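Local coordinates for putative uncharacterized protein pf13_0012 (Plasmodium falciparum, PDB 2VWA), which is a sporozoite membrane protein essential for liver-stage development of the malaria parasite, whose soluble domain binds phosphatidylethanolamine and may therefore handle lipid, at residues N26-D29 with I30-S34; G63-N67 with R68-L72; M54-M57 with Q58-Q62. All blocks are in the same frame, centred on the assembly; numbering follows the deposited sequence.

Contact 1: residues N26-D29 with I30-S34. With PTY (phosphatidylethanolamine), chain G.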
loop_
_atom_site.group_PDB
_atom_site.type_symbol
_atom_site.label_atom_id
_atom_site.label_comp_id
_atom_site.label_asym_id
_atom_site.label_seq_id
_atom_site.Cartn_x
_atom_site.Cartn_y
_atom_site.Cartn_z
ATOM N N ASN A 26 -2.572 3.720 -12.413
ATOM C CA ASN A 26 -1.172 3.476 -12.632
ATOM C C ASN A 26 -0.471 3.519 -11.275
ATOM O O ASN A 26 0.300 2.626 -10.959
ATOM C CB ASN A 26 -0.606 4.496 -13.629
ATOM C CG ASN A 26 0.932 4.638 -13.532
ATOM O OD1 ASN A 26 1.672 3.797 -14.041
ATOM N ND2 ASN A 26 1.399 5.694 -12.862
ATOM N N PHE A 27 -0.765 4.538 -10.467
ATOM C CA PHE A 27 -0.303 4.642 -9.072
ATOM C C PHE A 27 -0.575 3.384 -8.260
ATOM O O PHE A 27 0.291 2.901 -7.551
ATOM C CB PHE A 27 -0.994 5.818 -8.364
ATOM C CG PHE A 27 -0.621 5.956 -6.907
ATOM C CD1 PHE A 27 0.512 6.676 -6.530
ATOM C CD2 PHE A 27 -1.394 5.355 -5.910
ATOM C CE1 PHE A 27 0.872 6.790 -5.164
ATOM C CE2 PHE A 27 -1.020 5.443 -4.555
ATOM C CZ PHE A 27 0.120 6.176 -4.188
ATOM N N VAL A 28 -1.793 2.861 -8.348
ATOM C CA VAL A 28 -2.143 1.663 -7.606
ATOM C C VAL A 28 -1.302 0.489 -8.104
ATOM O O VAL A 28 -0.845 -0.324 -7.303
ATOM C CB VAL A 28 -3.681 1.373 -7.638
ATOM C CG1 VAL A 28 -4.002 -0.036 -7.151
ATOM C CG2 VAL A 28 -4.433 2.396 -6.794
ATOM N N ASP A 29 -1.039 0.440 -9.403
ATOM C CA ASP A 29 -0.184 -0.611 -9.935
ATOM C C ASP A 29 1.161 -0.557 -9.265
ATOM O O ASP A 29 1.654 -1.557 -8.803
ATOM C CB ASP A 29 0.006 -0.489 -11.450
ATOM C CG ASP A 29 -1.212 -0.910 -12.212
ATOM O OD1 ASP A 29 -1.926 -1.843 -11.749
ATOM O OD2 ASP A 29 -1.455 -0.310 -13.278
ATOM N N ILE A 30 1.751 0.627 -9.244
ATOM C CA ILE A 30 3.069 0.847 -8.669
ATOM C C ILE A 30 3.062 0.516 -7.158
ATOM O O ILE A 30 3.948 -0.220 -6.702
ATOM C CB ILE A 30 3.537 2.312 -8.913
ATOM C CG1 ILE A 30 3.723 2.563 -10.420
ATOM C CG2 ILE A 30 4.810 2.608 -8.112
ATOM C CD1 ILE A 30 3.971 4.036 -10.828
ATOM N N ALA A 31 2.073 1.044 -6.418
ATOM C CA ALA A 31 1.892 0.766 -4.977
ATOM C C ALA A 31 1.746 -0.729 -4.701
ATOM O O ALA A 31 2.304 -1.241 -3.710
ATOM C CB ALA A 31 0.684 1.549 -4.389
ATOM N N ARG A 32 1.034 -1.423 -5.605
ATOM C CA ARG A 32 0.905 -2.888 -5.525
ATOM C C ARG A 32 2.235 -3.605 -5.520
ATOM O O ARG A 32 2.512 -4.397 -4.618
ATOM C CB ARG A 32 0.023 -3.449 -6.639
ATOM C CG ARG A 32 -1.450 -3.404 -6.312
ATOM C CD ARG A 32 -2.250 -4.159 -7.369
ATOM N NE ARG A 32 -3.615 -3.687 -7.357
ATOM C CZ ARG A 32 -4.432 -3.693 -8.401
ATOM N NH1 ARG A 32 -4.023 -4.175 -9.558
ATOM N NH2 ARG A 32 -5.673 -3.228 -8.272
ATOM N N LEU A 33 3.070 -3.341 -6.531
ATOM C CA LEU A 33 4.349 -4.057 -6.621
ATOM C C LEU A 33 5.277 -3.619 -5.513
ATOM O O LEU A 33 6.084 -4.387 -5.029
ATOM C CB LEU A 33 5.022 -3.882 -7.991
ATOM C CG LEU A 33 4.213 -4.528 -9.133
ATOM C CD1 LEU A 33 4.635 -3.948 -10.483
ATOM C CD2 LEU A 33 4.322 -6.071 -9.128
ATOM N N SER A 34 5.145 -2.387 -5.082
ATOM C CA SER A 34 6.094 -1.870 -4.130
ATOM C C SER A 34 5.903 -2.468 -2.730
ATOM O O SER A 34 6.861 -2.773 -2.035
ATOM C CB SER A 34 6.057 -0.344 -4.155
ATOM O OG SER A 34 6.608 0.208 -2.977
HETATM C C1 PTY G . 4.520 -12.472 -9.298
HETATM C C2 PTY G . 8.565 -15.835 -5.990
HETATM C C3 PTY G . 8.275 -14.583 -5.165
HETATM O O4 PTY G . 3.448 -11.746 -9.897
HETATM C C5 PTY G . 5.094 -13.883 -7.332
HETATM C C6 PTY G . 4.175 -12.776 -7.845
HETATM O O7 PTY G . 2.803 -13.178 -7.747
HETATM C C8 PTY G . 2.086 -12.647 -6.583
HETATM O O10 PTY G . 2.608 -12.682 -5.480
HETATM C C11 PTY G . 0.692 -12.069 -6.727
HETATM C C12 PTY G . -0.242 -13.113 -7.338
HETATM C C13 PTY G . -1.721 -12.813 -7.098
HETATM C C14 PTY G . -2.247 -11.702 -8.001
HETATM C C15 PTY G . -3.058 -12.247 -9.175
HETATM C C16 PTY G . -3.193 -11.212 -10.291
HETATM C C17 PTY G . -4.405 -10.316 -10.043
HETATM C C18 PTY G . -4.548 -9.229 -11.102
HETATM C C19 PTY G . -5.963 -8.662 -11.099
HETATM C C20 PTY G . -5.988 -7.231 -10.567
HETATM C C21 PTY G . -6.662 -7.130 -9.202
HETATM C C22 PTY G . -8.183 -7.064 -9.325
HETATM C C23 PTY G . -8.736 -5.676 -9.010
HETATM C C24 PTY G . -9.293 -5.589 -7.589
HETATM C C25 PTY G . -9.282 -4.133 -7.134
HETATM C C26 PTY G . -9.506 -3.968 -5.634
HETATM C C27 PTY G . -9.832 -2.508 -5.353
HETATM C C28 PTY G . -10.675 -2.303 -4.103
HETATM C C29 PTY G . -10.682 -0.830 -3.742
HETATM C C30 PTY G . 2.736 -12.273 -11.055
HETATM C C31 PTY G . 1.737 -13.401 -10.901
HETATM O O30 PTY G . 2.962 -11.785 -12.150
HETATM C C32 PTY G . 0.312 -12.900 -11.118
HETATM C C33 PTY G . -0.633 -14.066 -11.399
HETATM C C34 PTY G . -1.541 -13.783 -12.595
HETATM C C35 PTY G . -2.728 -14.747 -12.613
HETATM C C36 PTY G . -2.946 -15.320 -14.013
HETATM C C37 PTY G . -4.211 -14.761 -14.654
HETATM C C38 PTY G . -4.058 -14.655 -16.168
HETATM C C39 PTY G . -4.012 -13.200 -16.632
HETATM C C40 PTY G . -5.203 -12.859 -17.531
HETATM C C41 PTY G . -5.476 -11.356 -17.554
HETATM C C42 PTY G . -6.827 -11.021 -16.923
HETATM C C43 PTY G . -7.426 -9.757 -17.535
HETATM C C44 PTY G . -7.926 -8.808 -16.462
HETATM P P1 PTY G . 7.446 -12.691 -6.868
HETATM O O11 PTY G . 8.556 -13.408 -5.934
HETATM O O12 PTY G . 7.423 -11.220 -6.516
HETATM O O13 PTY G . 7.710 -13.094 -8.303
HETATM O O14 PTY G . 6.038 -13.346 -6.399
HETATM N N1 PTY G . 9.732 -16.506 -5.450
#

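Contact 2: residues G63-N67 with R68-L72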
loop_
_atom_site.group_PDB
_atom_site.type_symbol
_atom_site.label_atom_id
_atom_site.label_comp_id
_atom_site.label_asym_id
_atom_site.label_seq_id
_atom_site.Cartn_x
_atom_site.Cartn_y
_atom_site.Cartn_z
ATOM N N GLY A 63 3.388 7.348 2.032
ATOM C CA GLY A 63 4.803 7.503 1.730
ATOM C C GLY A 63 4.968 7.592 0.239
ATOM O O GLY A 63 5.691 8.448 -0.298
ATOM N N LEU A 64 4.235 6.739 -0.446
ATOM C CA LEU A 64 4.347 6.625 -1.877
ATOM C C LEU A 64 3.825 7.876 -2.532
ATOM O O LEU A 64 4.388 8.325 -3.522
ATOM C CB LEU A 64 3.599 5.396 -2.337
ATOM C CG LEU A 64 4.258 4.498 -3.358
ATOM C CD1 LEU A 64 5.823 4.564 -3.353
ATOM C CD2 LEU A 64 3.734 3.100 -3.066
ATOM N N GLN A 65 2.789 8.478 -1.960
ATOM C CA GLN A 65 2.322 9.770 -2.461
ATOM C C GLN A 65 3.386 10.861 -2.369
ATOM O O GLN A 65 3.615 11.572 -3.360
ATOM C CB GLN A 65 1.024 10.218 -1.786
ATOM C CG GLN A 65 -0.197 9.529 -2.306
ATOM C CD GLN A 65 -1.431 9.822 -1.490
ATOM O OE1 GLN A 65 -2.066 10.851 -1.661
ATOM N NE2 GLN A 65 -1.796 8.900 -0.612
ATOM N N GLU A 66 4.047 10.992 -1.217
ATOM C CA GLU A 66 5.135 11.998 -1.066
ATOM C C GLU A 66 6.278 11.771 -2.046
ATOM O O GLU A 66 6.689 12.684 -2.735
ATOM C CB GLU A 66 5.796 11.987 0.313
ATOM C CG GLU A 66 4.949 12.048 1.525
ATOM C CD GLU A 66 5.827 12.035 2.762
ATOM O OE1 GLU A 66 6.891 12.720 2.735
ATOM O OE2 GLU A 66 5.471 11.340 3.744
ATOM N N ASN A 67 6.802 10.551 -2.053
ATOM C CA ASN A 67 7.897 10.142 -2.931
ATOM C C ASN A 67 7.632 10.316 -4.423
ATOM O O ASN A 67 8.509 10.742 -5.158
ATOM C CB ASN A 67 8.283 8.690 -2.651
ATOM C CG ASN A 67 8.756 8.477 -1.223
ATOM O OD1 ASN A 67 8.919 7.337 -0.774
ATOM N ND2 ASN A 67 8.969 9.571 -0.493
ATOM N N ARG A 68 6.429 9.982 -4.868
ATOM C CA ARG A 68 6.085 10.072 -6.284
ATOM C C ARG A 68 5.532 11.451 -6.606
ATOM O O ARG A 68 5.115 11.712 -7.719
ATOM C CB ARG A 68 5.080 8.983 -6.650
ATOM C CG ARG A 68 5.587 7.579 -6.332
ATOM C CD ARG A 68 4.961 6.550 -7.234
ATOM N NE ARG A 68 5.053 6.982 -8.622
ATOM C CZ ARG A 68 6.123 6.836 -9.386
ATOM N NH1 ARG A 68 7.211 6.250 -8.926
ATOM N NH2 ARG A 68 6.100 7.288 -10.616
ATOM N N ASN A 69 5.547 12.334 -5.612
ATOM C CA ASN A 69 4.936 13.662 -5.720
ATOM C C ASN A 69 3.596 13.622 -6.421
ATOM O O ASN A 69 3.402 14.273 -7.426
ATOM C CB ASN A 69 5.873 14.653 -6.435
ATOM C CG ASN A 69 5.274 16.058 -6.523
ATOM O OD1 ASN A 69 4.891 16.657 -5.501
ATOM N ND2 ASN A 69 5.170 16.583 -7.750
ATOM N N ILE A 70 2.683 12.817 -5.910
ATOM C CA ILE A 70 1.322 12.814 -6.419
ATOM C C ILE A 70 0.397 12.897 -5.223
ATOM O O ILE A 70 0.640 12.254 -4.192
ATOM C CB ILE A 70 1.016 11.558 -7.267
ATOM C CG1 ILE A 70 -0.315 11.724 -8.007
ATOM C CG2 ILE A 70 1.030 10.319 -6.407
ATOM C CD1 ILE A 70 -0.820 10.460 -8.677
ATOM N N SER A 71 -0.651 13.692 -5.338
ATOM C CA SER A 71 -1.547 13.824 -4.221
ATOM C C SER A 71 -2.936 13.299 -4.570
ATOM O O SER A 71 -3.735 13.987 -5.223
ATOM C CB SER A 71 -1.597 15.272 -3.721
ATOM O OG SER A 71 -2.635 15.411 -2.759
ATOM N N LEU A 72 -3.204 12.074 -4.124
ATOM C CA LEU A 72 -4.525 11.460 -4.220
ATOM C C LEU A 72 -5.470 12.254 -3.374
ATOM O O LEU A 72 -5.040 12.937 -2.450
ATOM C CB LEU A 72 -4.472 10.027 -3.695
ATOM C CG LEU A 72 -4.302 8.885 -4.711
ATOM C CD1 LEU A 72 -3.465 9.244 -5.906
ATOM C CD2 LEU A 72 -3.801 7.569 -4.073
#

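Contact 3: residues M54-M57 with Q58-Q62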
loop_
_atom_site.group_PDB
_atom_site.type_symbol
_atom_site.label_atom_id
_atom_site.label_comp_id
_atom_site.label_asym_id
_atom_site.label_seq_id
_atom_site.Cartn_x
_atom_site.Cartn_y
_atom_site.Cartn_z
HETATM N N MSE A 54 -4.078 -2.510 8.465
HETATM C CA MSE A 54 -4.543 -1.286 7.803
HETATM C C MSE A 54 -3.548 -0.126 7.890
HETATM O O MSE A 54 -3.248 0.527 6.887
HETATM C CB MSE A 54 -5.880 -0.854 8.398
HETATM C CG MSE A 54 -6.942 -1.901 8.219
HETATM SE SE MSE A 54 -7.491 -2.003 6.326
HETATM C CE MSE A 54 -9.361 -1.421 6.579
ATOM N N GLU A 55 -3.041 0.108 9.096
ATOM C CA GLU A 55 -2.062 1.150 9.341
ATOM C C GLU A 55 -0.801 0.968 8.466
ATOM O O GLU A 55 -0.244 1.941 7.934
ATOM C CB GLU A 55 -1.748 1.160 10.826
ATOM C CG GLU A 55 -0.694 2.145 11.266
ATOM C CD GLU A 55 -0.378 1.996 12.768
ATOM O OE1 GLU A 55 -1.065 2.682 13.571
ATOM O OE2 GLU A 55 0.542 1.196 13.118
ATOM N N TYR A 56 -0.386 -0.289 8.297
ATOM C CA TYR A 56 0.681 -0.661 7.410
ATOM C C TYR A 56 0.417 -0.278 5.949
ATOM O O TYR A 56 1.301 0.253 5.262
ATOM C CB TYR A 56 0.910 -2.151 7.550
ATOM C CG TYR A 56 1.858 -2.764 6.566
ATOM C CD1 TYR A 56 3.146 -2.251 6.386
ATOM C CD2 TYR A 56 1.473 -3.888 5.835
ATOM C CE1 TYR A 56 4.024 -2.834 5.486
ATOM C CE2 TYR A 56 2.340 -4.485 4.941
ATOM C CZ TYR A 56 3.608 -3.958 4.771
ATOM O OH TYR A 56 4.458 -4.561 3.882
HETATM N N MSE A 57 -0.788 -0.522 5.457
HETATM C CA MSE A 57 -1.060 -0.134 4.086
HETATM C C MSE A 57 -1.205 1.367 3.903
HETATM O O MSE A 57 -0.739 1.893 2.905
HETATM C CB MSE A 57 -2.219 -0.896 3.488
HETATM C CG MSE A 57 -2.874 -1.798 4.437
HETATM SE SE MSE A 57 -3.177 -3.462 3.502
HETATM C CE MSE A 57 -2.833 -4.742 4.940
ATOM N N GLN A 58 -1.823 2.031 4.876
ATOM C CA GLN A 58 -1.929 3.482 4.894
ATOM C C GLN A 58 -0.562 4.156 4.856
ATOM O O GLN A 58 -0.321 5.024 4.029
ATOM C CB GLN A 58 -2.682 3.952 6.126
ATOM C CG GLN A 58 -4.179 4.013 5.953
ATOM C CD GLN A 58 -4.799 5.195 6.693
ATOM O OE1 GLN A 58 -4.903 5.182 7.923
ATOM N NE2 GLN A 58 -5.215 6.229 5.944
ATOM N N LYS A 59 0.335 3.736 5.742
ATOM C CA LYS A 59 1.678 4.324 5.801
ATOM C C LYS A 59 2.352 4.197 4.460
ATOM O O LYS A 59 3.079 5.099 4.045
ATOM C CB LYS A 59 2.537 3.687 6.885
ATOM C CG LYS A 59 2.148 4.044 8.303
ATOM C CD LYS A 59 3.196 3.469 9.222
ATOM C CE LYS A 59 2.731 3.407 10.659
ATOM N NZ LYS A 59 2.869 4.723 11.311
ATOM N N PHE A 60 2.068 3.096 3.778
ATOM C CA PHE A 60 2.602 2.841 2.439
ATOM C C PHE A 60 2.028 3.745 1.347
ATOM O O PHE A 60 2.762 4.230 0.489
ATOM C CB PHE A 60 2.409 1.376 2.038
ATOM C CG PHE A 60 3.661 0.740 1.605
ATOM C CD1 PHE A 60 4.102 0.876 0.295
ATOM C CD2 PHE A 60 4.453 0.057 2.522
ATOM C CE1 PHE A 60 5.314 0.309 -0.100
ATOM C CE2 PHE A 60 5.665 -0.505 2.125
ATOM C CZ PHE A 60 6.096 -0.372 0.823
ATOM N N VAL A 61 0.721 3.959 1.391
ATOM C CA VAL A 61 0.058 4.796 0.409
ATOM C C VAL A 61 0.468 6.265 0.625
ATOM O O VAL A 61 0.642 7.018 -0.337
ATOM C CB VAL A 61 -1.509 4.602 0.433
ATOM C CG1 VAL A 61 -2.206 5.646 -0.415
ATOM C CG2 VAL A 61 -1.892 3.192 -0.042
ATOM N N GLN A 62 0.642 6.653 1.886
ATOM C CA GLN A 62 1.052 8.008 2.208
ATOM C C GLN A 62 2.495 8.315 1.813
ATOM O O GLN A 62 2.767 9.397 1.298
ATOM C CB GLN A 62 0.755 8.357 3.672
ATOM C CG GLN A 62 -0.743 8.608 3.864
ATOM C CD GLN A 62 -1.155 9.156 5.218
ATOM O OE1 GLN A 62 -2.356 9.323 5.471
ATOM N NE2 GLN A 62 -0.176 9.444 6.094
#

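Contact 1: residues N26-D29 with I30-S34
In the lipid pocket of this soluble domain, on helix 21-41, Arg-32 reaches back over Val-28 and lays a face of its guanidinium group against an acyl chain of the bound phosphatidylethanolamine. Val-28 CG1 covers one face of the group, 3.7 Å from Arg-32 NE, and C21 of the lipid lies over the opposite face, 4.2 Å from Arg-32 CZ. The flat cation is thus sandwiched between hydrocarbon on both sides. Val-28 places CG1 there by turning it anti to the backbone N (chi1 167°), while Arg-32 runs extended from CG to NE. Asp-29 OD1 stands 3.8 Å from Arg-32 NH1, a long salt bridge in which the carboxylate oxygen is well out of the guanidinium plane, its own plane turned by 72°. No N-H points at it, and the attraction is of charge alone. The stronger partner of Arg-32 is Asp-83, which forms a salt bridge with NH2. On another side of the helix, Asn-26 ND2 meets Ile-30 CD1 at 3.7 Å. Beneath these side chains runs the regular i to i+4 bonding of the helix, as from Ala-31 N to Phe-27 O at 2.8 Å. Phe-27 and Ala-31, whose CE2 and CB are 4.3 Å apart, face helix 54-67 through Leu-64; Val-28 rests on Ala-80 and Asp-83 of helix 74-99, and the helix is thereby packed against both.

Contact 2: residues G63-N67 with R68-L72
The side-chain amide of Gln-65 is the flat group that reaches across, meeting Leu-72 along its oxygen side. It does so at the C-terminal end of helix 54-67, which is closed by a Schellman motif. Gln-65 OE1 accepts the backbone N-H of Leu-72 at 3.0 Å, a bent bond with the donor 36° out of the amide plane and so not on a lone pair. The two side chains cross at about a right angle, and Leu-72 CD2 comes to 4.2 Å from Gln-65 CD. With CG anti to its carbonyl carbon (chi1 -78°) and the chain extended beyond, Gln-65 spans from the last helical turn to the loop. The other end of the amide is used as well: NE2 is hydrogen-bonded to Val-61 O and Glu-77 OE1, which should fix the rotation of the group. In the Schellman turn Asn-69 takes the positive phi of 42° that reverses the chain, Ile-70 N bonds to Gln-65 O at 3.0 Å, and Asn-69 N bonds to Glu-66 O from well above the carbonyl plane. Just before the turn, Arg-68 N keeps the ordinary helical bond to Leu-64 O. Beyond it, Ile-70 and Leu-72 pack on Phe-27 of helix 21-41, carrying the loop toward helix 74-99. At the end of the amide, Leu-72 CB lies 3.3 Å from Gln-65 OE1.

Contact 3: residues M54-M57 with Q58-Q62
Gln-58 opens the second turn with its backbone N bonded to O of Met-54, a selenomethionine, at 2.9 Å, nearly straight at 171°, while its CB and CG lie alongside that same oxygen; the side chain then passes to Glu-77 and Val-81 of helix 74-99. Lys-59 follows, its N on Glu-55 O. Its aliphatic part runs beside the extended side chain of Glu-55, both pointing the same way, and Lys-59 CE touches Glu-55 CG at 3.7 Å. The charges come near without forming a salt bridge: Glu-55 OE2 and Lys-59 NZ are 4.6 Å apart, and a bend at the last torsion (chi4 -81°) leaves NZ to hydrogen-bond with Lys-8 O. Phe-60 comes next, on a longer backbone bond of 3.3 Å from its N to Tyr-56 O. The two side chains run side by side, but their ring planes are steeply inclined to each other; Tyr-56 CE1 is 4.2 Å from Phe-60 CD2. Both touch Ile-35 of helix 21-41, where the Tyr-56 hydroxyl is hydrogen-bonded to His-38 ND1. Val-61 N bonds to O of Met-57, also a selenomethionine, and Val-61 CG2 comes to 3.4 Å from that oxygen before the side chain packs on Leu-84. Buried Tyr-56, Met-57, Phe-60 and Val-61 and exposed Glu-55 make this an amphipathic alpha-helix, packed against helices 21-41 and 74-99 of an all-helical domain.

Contacts 2 and 3 share helix 54-67 and adjoin in sequence, their centres 12 Å apart, whereas contact 1 lies on helix 21-41 and touches both. Toward contact 2 it packs Phe-27 CE2 on Leu-72 CD2 at 3.5 Å and Ala-31 CA on Leu-64 CD2 at 3.5 Å; toward contact 3, Ser-34 OG approaches Phe-60 CE1 at 3.2 Å. Only contact 1 contributes to the phosphatidylethanolamine pocket, through Arg-32, whose NH1 is 3.8 Å from C20 of the lipid. The other two stand back. In contact 2 the side chain of Leu-72 is about 11 Å from the bound lipid. In contact 3 the side chain of Val-61 is about 10 Å from the bound lipid.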